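Local coordinates for citrate lyase subunit beta-like protein (PDB 6CHU) that is a magnesium-binding TIM-barrel lyase of the HpcH/HpaI aldolase family, probably acting in both itaconate dissimilation and leucine catabolism, at residues R68-I73 with Y93-L98; P112-A117 with P136-M141. All blocks are in the same frame, centred on the assembly; numbering follows the deposited sequence. Where two conformers were deposited one is given.

How the interactions relate
Interactions 1 and 2 are both buried strand pairings in the wall of one parallel eight-stranded barrel. They sit side by side, centres about 9 Å apart: strand 95-98 of interaction 1 borders strand 114-119 of interaction 2, probably hydrogen-bonded to it from Val-96 O to Ile-116 N and from Ile-116 O to Leu-98 N. Interaction 1 is the more strongly twisted and carries the substrate-binding Arg-72 into the barrel mouth. Interaction 2 has a bulge, mostly apolar side-chain contacts and no substrate-binding residue; its inward Met-141 reaches toward the same pocket, while its partly exposed residues lie at the N-terminal ends of the strands. A single 1,2-ethanediol touches both, at Tyr-93 and Arg-113.

Interaction 1. Residues R68-I73 with Y93-L98; sequences RTVVRI and YTTVML. With ACT (acetate ion), chain E; EDO (1,2-ethanediol), chain G; ACT (acetate ion), chain F.
Val-71 with Val-96 and Arg-72 with Met-97 form parallel bridges between neighbouring barrel strands 69-72 and 95-98, whose directions diverge by 38°. Three backbone hydrogen bonds zip them together: Val-71 N to Thr-95 O, Met-97 N to Val-71 O and Ile-73 N to Met-97 O. At the start of the pair, where the strands splay, a water bridges the gap by donating to Thr-69 O and accepting from Thr-94 N. On the helix side, Tyr-93 lays its ring obliquely beside two residues: Val-71 CG2 comes to 3.7 Å from Tyr-93 CD2, and Thr-69 CB to 3.8 Å from Tyr-93 CE1. The Tyr-93 hydroxyl is bonded to Leu-64 N, and Thr-69 OG1 to Asp-65 O. Further along, Ile-73 CG2 meets Val-96 CG1 at 4.0 Å, and helix 79-89 closes over both through Leu-88, completing a beta-alpha-beta unit. Inside the barrel, Arg-72 carries CG anti to its backbone N (chi1 -177°), which lays this carbon 3.6 Å from Met-97 O; farther out, Arg-72 CD rests 3.8 Å from Met-97 SD. A salt bridge from NE to Asp-42 OD1 steadies the guanidinium, while one OXT oxygen from each of two acetates meets its edge in plane. Arg-72 NH2 donates almost straight to OXT of one acetate (chain E) at 2.7 Å, and Arg-72 NH1 to OXT of the other (chain F) at 2.9 Å. Arg-72 binds substrate, and its nearest side-chain atom lies about 4 Å from the magnesium ion, which is bound by Glu-120 and Asp-146. Packing against Met-97 thus supports the stem of an arginine whose tip grips carboxylates, and the acetates probably mark where acidic groups of a substrate would sit.

Interaction 2. Residues P112-A117 with P136-M141; sequences PRDVIA and PTVGMM. With EDO (1,2-ethanediol), chain G.
A beta bulge shifts the register of strands 114-119 and 137-142 by one: Val-115 bridges Thr-137, but the next bridge joins Ile-116 to Gly-139, and Val-138 is the extra residue. The Val-138 backbone turns away from extended geometry (psi -10°), yet its N still donates to Val-115 O, at 2.8 Å. Regular parallel bonding flanks the bulge, from Val-115 N to Pro-136 O before it, and from Ala-117 N to Gly-139 O and Met-141 N to Ala-117 O after it. The two methyls of Val-138 reach different residues of the facing strand. CG1, anti to the carbonyl carbon (chi1 -61°), comes within 3.7 Å of Asp-114 CG, while Val-138 CG2 meets Ile-116 CG1 at 4.0 Å, each pair of side chains crossing at about a right angle. Ile-116 CG2 lies against bare backbone, 4.0 Å from Gly-139 C. On the helix-facing side, Pro-136 and Val-115 stand side by side, with Pro-136 CB 3.8 Å from Val-115 CG2. Farther along, Ala-117 CB touches Met-140 SD at 4.0 Å, where the methionine chain folds back at chi2 (-75°). Helix 104-108 covers Val-115 and Pro-136 through Val-107, and helix 128-133 covers Ala-117 and Met-140 through Ile-131. Polar ends look elsewhere: Asp-114 OD2 accepts from His-8 N of the N-terminal tag, and Arg-113 NE donates to a 1,2-ethanediol. Backbone bonds and hydrocarbon therefore carry this joint, which brings Met-141 up to Met-97 and to about 4 Å from a bound acetate, a largely apolar flank beside the charged pocket.

Interaction 1. Residues R68-I73 with Y93-L98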
ATOM      1  N   ARG A  68      16.270 -24.319 -16.151  1.00 30.65           N
ATOM      2  CA  ARG A  68      15.913 -24.349 -14.737  1.00 29.23           C
ATOM      3  C   ARG A  68      16.904 -23.574 -13.881  1.00 30.05           C
ATOM      4  O   ARG A  68      16.986 -23.817 -12.671  1.00 28.71           O
ATOM      5  CB  ARG A  68      15.820 -25.801 -14.247  1.00 35.60           C
ATOM      6  CG  ARG A  68      14.682 -26.586 -14.864  1.00 44.69           C
ATOM      7  CD  ARG A  68      13.338 -25.980 -14.481  1.00 55.41           C
ATOM      8  NE  ARG A  68      12.217 -26.836 -14.863  1.00 66.15           N
ATOM      9  CZ  ARG A  68      11.468 -26.654 -15.947  1.00 75.41           C
ATOM     10  NH1 ARG A  68      11.717 -25.638 -16.764  1.00 75.00           N
ATOM     11  NH2 ARG A  68      10.470 -27.486 -16.214  1.00 79.05           N
ATOM     12  N   THR A  69      17.659 -22.654 -14.482  1.00 26.09           N
ATOM     13  CA  THR A  69      18.673 -21.897 -13.766  1.00 22.97           C
ATOM     14  C   THR A  69      18.619 -20.439 -14.193  1.00 25.66           C
ATOM     15  O   THR A  69      18.541 -20.134 -15.385  1.00 27.31           O
ATOM     16  CB  THR A  69      20.078 -22.462 -14.021  1.00 29.18           C
ATOM     17  OG1 THR A  69      20.051 -23.881 -13.836  1.00 29.94           O
ATOM     18  CG2 THR A  69      21.081 -21.864 -13.032  1.00 27.84           C
ATOM     19  N   VAL A  70      18.684 -19.554 -13.192  0.50 22.79           N
ATOM     20  CA  VAL A  70      18.687 -18.097 -13.312  0.50 23.35           C
ATOM     21  C   VAL A  70      19.958 -17.576 -12.645  0.50 25.27           C
ATOM     22  O   VAL A  70      20.450 -18.174 -11.684  0.50 25.57           O
ATOM     23  CB  VAL A  70      17.416 -17.492 -12.657  0.50 22.02           C
ATOM     24  CG1 VAL A  70      17.482 -15.964 -12.573  0.50 20.57           C
ATOM     25  CG2 VAL A  70      16.171 -17.935 -13.411  0.50 25.11           C
ATOM     26  N   VAL A  71      20.507 -16.473 -13.154  1.00 22.50           N
ATOM     27  CA  VAL A  71      21.744 -15.912 -12.611  1.00 23.31           C
ATOM     28  C   VAL A  71      21.431 -14.559 -11.990  1.00 22.37           C
ATOM     29  O   VAL A  71      20.947 -13.654 -12.683  1.00 22.74           O
ATOM     30  CB  VAL A  71      22.837 -15.789 -13.688  1.00 23.21           C
ATOM     31  CG1 VAL A  71      24.120 -15.212 -13.095  1.00 23.05           C
ATOM     32  CG2 VAL A  71      23.121 -17.160 -14.332  1.00 23.18           C
ATOM     33  N   ARG A  72      21.695 -14.411 -10.687  1.00 22.22           N
ATOM     34  CA  ARG A  72      21.583 -13.096 -10.065  1.00 18.22           C
ATOM     35  C   ARG A  72      22.868 -12.318 -10.303  1.00 21.05           C
ATOM     36  O   ARG A  72      23.949 -12.726  -9.856  1.00 22.40           O
ATOM     37  CB  ARG A  72      21.274 -13.167  -8.568  1.00 21.32           C
ATOM     38  CG  ARG A  72      21.106 -11.733  -7.998  1.00 21.77           C
ATOM     39  CD  ARG A  72      20.410 -11.663  -6.639  1.00 19.80           C
ATOM     40  NE  ARG A  72      21.258 -12.122  -5.539  1.00 18.74           N
ATOM     41  CZ  ARG A  72      20.962 -11.917  -4.253  1.00 18.52           C
ATOM     42  NH1 ARG A  72      19.852 -11.258  -3.940  1.00 19.82           N
ATOM     43  NH2 ARG A  72      21.764 -12.362  -3.287  1.00 22.46           N
ATOM     44  N   ILE A  73      22.750 -11.215 -11.045  1.00 22.14           N
ATOM     45  CA  ILE A  73      23.879 -10.344 -11.335  1.00 20.08           C
ATOM     46  C   ILE A  73      23.930  -9.248 -10.281  1.00 20.83           C
ATOM     47  O   ILE A  73      23.141  -9.249  -9.335  1.00 22.23           O
ATOM     48  CB  ILE A  73      23.781  -9.759 -12.759  1.00 19.18           C
ATOM     49  CG1 ILE A  73      22.530  -8.885 -12.903  1.00 22.05           C
ATOM     50  CG2 ILE A  73      23.778 -10.891 -13.795  1.00 20.35           C
ATOM     51  CD1 ILE A  73      22.307  -8.315 -14.339  1.00 18.64           C
ATOM     52  N   TYR A  93      22.833 -19.277 -20.350  1.00 26.22           N
ATOM     53  CA  TYR A  93      21.755 -18.716 -19.549  1.00 24.98           C
ATOM     54  C   TYR A  93      21.107 -17.552 -20.283  1.00 31.03           C
ATOM     55  O   TYR A  93      21.767 -16.809 -21.015  1.00 35.59           O
ATOM     56  CB  TYR A  93      22.277 -18.274 -18.183  1.00 22.85           C
ATOM     57  CG  TYR A  93      22.944 -19.415 -17.446  1.00 24.61           C
ATOM     58  CD1 TYR A  93      22.242 -20.581 -17.164  1.00 27.65           C
ATOM     59  CD2 TYR A  93      24.275 -19.343 -17.061  1.00 26.32           C
ATOM     60  CE1 TYR A  93      22.847 -21.641 -16.505  1.00 27.91           C
ATOM     61  CE2 TYR A  93      24.890 -20.398 -16.396  1.00 27.55           C
ATOM     62  CZ  TYR A  93      24.172 -21.545 -16.126  1.00 30.06           C
ATOM     63  OH  TYR A  93      24.773 -22.600 -15.465  1.00 29.58           O
ATOM     64  N   THR A  94      19.795 -17.434 -20.119  1.00 23.21           N
ATOM     65  CA  THR A  94      18.997 -16.406 -20.771  1.00 24.17           C
ATOM     66  C   THR A  94      18.331 -15.450 -19.801  1.00 23.87           C
ATOM     67  O   THR A  94      17.870 -14.381 -20.232  1.00 23.43           O
ATOM     68  CB  THR A  94      17.879 -17.042 -21.613  1.00 26.06           C
ATOM     69  OG1 THR A  94      16.989 -17.739 -20.730  1.00 30.50           O
ATOM     70  CG2 THR A  94      18.440 -18.011 -22.628  1.00 31.23           C
ATOM     71  N   THR A  95      18.249 -15.799 -18.522  1.00 24.88           N
ATOM     72  CA  THR A  95      17.424 -15.077 -17.562  1.00 22.29           C
ATOM     73  C   THR A  95      18.288 -14.637 -16.392  1.00 22.50           C
ATOM     74  O   THR A  95      19.010 -15.456 -15.804  1.00 23.64           O
ATOM     75  CB  THR A  95      16.258 -15.958 -17.089  1.00 23.84           C
ATOM     76  OG1 THR A  95      15.488 -16.363 -18.227  1.00 28.69           O
ATOM     77  CG2 THR A  95      15.351 -15.207 -16.104  1.00 21.81           C
ATOM     78  N   VAL A  96      18.244 -13.342 -16.084  1.00 22.42           N
ATOM     79  CA  VAL A  96      19.009 -12.785 -14.976  1.00 19.87           C
ATOM     80  C   VAL A  96      18.057 -12.222 -13.929  1.00 19.61           C
ATOM     81  O   VAL A  96      16.929 -11.809 -14.226  1.00 23.72           O
ATOM     82  CB  VAL A  96      20.005 -11.697 -15.437  1.00 21.61           C
ATOM     83  CG1 VAL A  96      21.064 -12.299 -16.364  1.00 22.58           C
ATOM     84  CG2 VAL A  96      19.267 -10.536 -16.116  1.00 20.86           C
ATOM     85  N   MET A  97      18.537 -12.193 -12.694  1.00 18.49           N
ATOM     86  CA  MET A  97      17.849 -11.549 -11.585  1.00 16.69           C
ATOM     87  C   MET A  97      18.610 -10.274 -11.255  1.00 19.40           C
ATOM     88  O   MET A  97      19.823 -10.320 -11.016  1.00 20.05           O
ATOM     89  CB  MET A  97      17.771 -12.472 -10.364  1.00 19.44           C
ATOM     90  CG  MET A  97      17.106 -11.814  -9.157  1.00 23.12           C
ATOM     91  SD  MET A  97      16.975 -12.943  -7.746  1.00 22.18           S
ATOM     92  CE  MET A  97      15.699 -14.060  -8.304  1.00 23.37           C
ATOM     93  N   LEU A  98      17.900  -9.143 -11.265  1.00 22.70           N
ATOM     94  CA  LEU A  98      18.502  -7.835 -11.052  1.00 16.71           C
ATOM     95  C   LEU A  98      18.236  -7.370  -9.626  1.00 17.14           C
ATOM     96  O   LEU A  98      17.085  -7.037  -9.303  1.00 20.16           O
ATOM     97  CB  LEU A  98      17.935  -6.825 -12.046  1.00 18.93           C
ATOM     98  CG  LEU A  98      18.393  -5.375 -11.825  1.00 21.26           C
ATOM     99  CD1 LEU A  98      19.855  -5.208 -12.136  1.00 19.63           C
ATOM    100  CD2 LEU A  98      17.528  -4.403 -12.651  1.00 18.70           C
TER
HETATM  101  C   ACT E 304      20.867 -13.145  -0.054  1.00 35.66           C
HETATM  102  O   ACT E 304      20.404 -13.261   1.112  1.00 44.37           O
HETATM  103  OXT ACT E 304      21.091 -12.095  -0.697  1.00 24.47           O
HETATM  104  CH3 ACT E 304      21.203 -14.498  -0.785  1.00 36.52           C
HETATM  105  C1  EDO G 306      24.383 -14.797 -22.901  1.00 59.38           C
HETATM  106  O1  EDO G 306      23.954 -16.142 -22.645  1.00 61.26           O
HETATM  107  C2  EDO G 306      23.950 -13.910 -21.742  1.00 53.99           C
HETATM  108  O2  EDO G 306      24.107 -12.539 -22.114  1.00 39.45           O
HETATM  109  C   ACT F 305      17.409 -10.777  -1.302  1.00 23.12           C
HETATM  110  O   ACT F 305      16.427 -10.346  -0.634  1.00 23.75           O
HETATM  111  OXT ACT F 305      18.428 -10.138  -1.707  1.00 21.90           O
HETATM  112  CH3 ACT F 305      17.382 -12.290  -1.653  1.00 23.92           C
HETATM  113  O   HOH W   1      18.611 -18.862 -17.718  1.00 27.88           O

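Interaction 2. Residues P112-A117 with P136-M141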
ATOM      1  N   PRO A 112      18.879  -8.130 -24.537  1.00 26.88           N
ATOM      2  CA  PRO A 112      17.720  -8.993 -24.811  1.00 23.36           C
ATOM      3  C   PRO A 112      17.506 -10.114 -23.789  1.00 23.35           C
ATOM      4  O   PRO A 112      16.805 -11.074 -24.101  1.00 24.24           O
ATOM      5  CB  PRO A 112      18.068  -9.591 -26.179  1.00 23.77           C
ATOM      6  CG  PRO A 112      19.566  -9.726 -26.130  1.00 26.80           C
ATOM      7  CD  PRO A 112      20.081  -8.587 -25.259  1.00 26.86           C
ATOM      8  N   ARG A 113      18.088  -9.999 -22.599  1.00 22.83           N
ATOM      9  CA  ARG A 113      17.891 -11.015 -21.569  1.00 22.82           C
ATOM     10  C   ARG A 113      16.499 -10.898 -20.950  1.00 21.21           C
ATOM     11  O   ARG A 113      15.880  -9.830 -20.954  1.00 23.96           O
ATOM     12  CB  ARG A 113      18.959 -10.883 -20.479  1.00 24.24           C
ATOM     13  CG  ARG A 113      20.382 -11.015 -21.011  1.00 28.13           C
ATOM     14  CD  ARG A 113      21.420 -10.464 -20.018  1.00 27.12           C
ATOM     15  NE  ARG A 113      22.721 -10.290 -20.662  1.00 29.51           N
ATOM     16  CZ  ARG A 113      23.116  -9.160 -21.245  1.00 31.02           C
ATOM     17  NH1 ARG A 113      22.319  -8.095 -21.255  1.00 25.14           N
ATOM     18  NH2 ARG A 113      24.313  -9.083 -21.807  1.00 28.82           N
ATOM     19  N   ASP A 114      15.991 -12.024 -20.440  1.00 21.59           N
ATOM     20  CA  ASP A 114      14.820 -12.007 -19.569  1.00 21.59           C
ATOM     21  C   ASP A 114      15.258 -11.615 -18.165  1.00 19.37           C
ATOM     22  O   ASP A 114      16.334 -12.013 -17.708  1.00 21.33           O
ATOM     23  CB  ASP A 114      14.133 -13.378 -19.539  1.00 24.40           C
ATOM     24  CG  ASP A 114      13.339 -13.681 -20.817  1.00 28.31           C
ATOM     25  OD1 ASP A 114      13.190 -12.792 -21.691  1.00 24.61           O
ATOM     26  OD2 ASP A 114      12.855 -14.825 -20.941  1.00 29.59           O
ATOM     27  N   VAL A 115      14.429 -10.829 -17.473  1.00 19.10           N
ATOM     28  CA  VAL A 115      14.825 -10.222 -16.204  1.00 20.45           C
ATOM     29  C   VAL A 115      13.807 -10.532 -15.119  1.00 24.45           C
ATOM     30  O   VAL A 115      12.606 -10.301 -15.301  1.00 19.99           O
ATOM     31  CB  VAL A 115      15.003  -8.697 -16.340  1.00 19.76           C
ATOM     32  CG1 VAL A 115      15.422  -8.081 -14.993  1.00 20.95           C
ATOM     33  CG2 VAL A 115      16.036  -8.386 -17.423  1.00 19.56           C
ATOM     34  N   ILE A 116      14.290 -11.032 -13.984  1.00 19.58           N
ATOM     35  CA  ILE A 116      13.522 -11.054 -12.744  1.00 20.74           C
ATOM     36  C   ILE A 116      14.015  -9.882 -11.913  1.00 17.74           C
ATOM     37  O   ILE A 116      15.169  -9.861 -11.477  1.00 19.98           O
ATOM     38  CB  ILE A 116      13.686 -12.389 -12.005  1.00 22.99           C
ATOM     39  CG1 ILE A 116      13.203 -13.517 -12.920  1.00 24.81           C
ATOM     40  CG2 ILE A 116      12.899 -12.378 -10.677  1.00 21.56           C
ATOM     41  CD1 ILE A 116      13.455 -14.910 -12.405  1.00 27.00           C
ATOM     42  N   ALA A 117      13.156  -8.887 -11.710  1.00 16.90           N
ATOM     43  CA  ALA A 117      13.526  -7.690 -10.968  1.00 15.72           C
ATOM     44  C   ALA A 117      13.307  -7.942  -9.482  1.00 20.40           C
ATOM     45  O   ALA A 117      12.197  -8.296  -9.059  1.00 18.64           O
ATOM     46  CB  ALA A 117      12.704  -6.490 -11.439  1.00 18.16           C
ATOM     47  N   PRO A 136      11.560  -6.466 -20.864  1.00 23.42           N
ATOM     48  CA  PRO A 136      12.325  -7.669 -20.479  1.00 22.16           C
ATOM     49  C   PRO A 136      11.805  -8.391 -19.249  1.00 23.71           C
ATOM     50  O   PRO A 136      12.229  -9.530 -19.012  1.00 20.92           O
ATOM     51  CB  PRO A 136      13.741  -7.126 -20.231  1.00 24.99           C
ATOM     52  CG  PRO A 136      13.786  -5.844 -21.020  1.00 24.83           C
ATOM     53  CD  PRO A 136      12.420  -5.270 -20.785  1.00 26.89           C
ATOM     54  N   THR A 137      10.935  -7.776 -18.447  1.00 19.81           N
ATOM     55  CA  THR A 137      10.592  -8.349 -17.149  1.00 20.87           C
ATOM     56  C   THR A 137       9.763  -9.614 -17.328  1.00 20.31           C
ATOM     57  O   THR A 137       8.776  -9.624 -18.071  1.00 21.17           O
ATOM     58  CB  THR A 137       9.827  -7.335 -16.301  1.00 18.39           C
ATOM     59  OG1 THR A 137      10.647  -6.178 -16.075  1.00 19.54           O
ATOM     60  CG2 THR A 137       9.420  -7.942 -14.944  1.00 18.60           C
ATOM     61  N   VAL A 138      10.182 -10.692 -16.665  1.00 19.79           N
ATOM     62  CA  VAL A 138       9.378 -11.907 -16.594  1.00 20.74           C
ATOM     63  C   VAL A 138       8.958 -12.245 -15.174  1.00 19.97           C
ATOM     64  O   VAL A 138       8.101 -13.126 -14.995  1.00 19.95           O
ATOM     65  CB  VAL A 138      10.101 -13.115 -17.237  1.00 23.62           C
ATOM     66  CG1 VAL A 138      10.375 -12.847 -18.721  1.00 23.07           C
ATOM     67  CG2 VAL A 138      11.397 -13.461 -16.485  1.00 20.56           C
ATOM     68  N   GLY A 139       9.500 -11.571 -14.168  1.00 21.11           N
ATOM     69  CA  GLY A 139       9.112 -11.817 -12.789  1.00 21.62           C
ATOM     70  C   GLY A 139       9.498 -10.663 -11.897  1.00 21.60           C
ATOM     71  O   GLY A 139      10.392  -9.871 -12.221  1.00 19.33           O
ATOM     72  N   MET A 140       8.807 -10.574 -10.755  1.00 17.50           N
ATOM     73  CA  MET A 140       9.119  -9.615  -9.704  1.00 18.55           C
ATOM     74  C   MET A 140       9.352 -10.379  -8.413  1.00 17.18           C
ATOM     75  O   MET A 140       8.559 -11.263  -8.062  1.00 18.66           O
ATOM     76  CB  MET A 140       7.989  -8.606  -9.482  1.00 19.30           C
ATOM     77  CG  MET A 140       7.542  -7.820 -10.720  1.00 20.12           C
ATOM     78  SD  MET A 140       8.754  -6.546 -11.129  1.00 20.37           S
ATOM     79  CE  MET A 140       8.494  -5.387  -9.786  1.00 21.56           C
ATOM     80  N   MET A 141      10.424 -10.031  -7.719  1.00 19.57           N
ATOM     81  CA  MET A 141      10.727 -10.527  -6.386  1.00 18.17           C
ATOM     82  C   MET A 141      10.866  -9.331  -5.457  1.00 17.84           C
ATOM     83  O   MET A 141      11.088  -8.199  -5.900  1.00 18.79           O
ATOM     84  CB  MET A 141      12.022 -11.364  -6.399  1.00 16.64           C
ATOM     85  CG  MET A 141      12.322 -12.111  -5.114  1.00 19.96           C
ATOM     86  SD  MET A 141      13.890 -12.978  -5.316  1.00 23.86           S
ATOM     87  CE  MET A 141      14.194 -13.418  -3.604  1.00 26.99           C
TER
HETATM   88  C1  EDO G 306      24.383 -14.797 -22.901  1.00 59.38           C
HETATM   89  O1  EDO G 306      23.954 -16.142 -22.645  1.00 61.26           O
HETATM   90  C2  EDO G 306      23.950 -13.910 -21.742  1.00 53.99           C
HETATM   91  O2  EDO G 306      24.107 -12.539 -22.114  1.00 39.45           O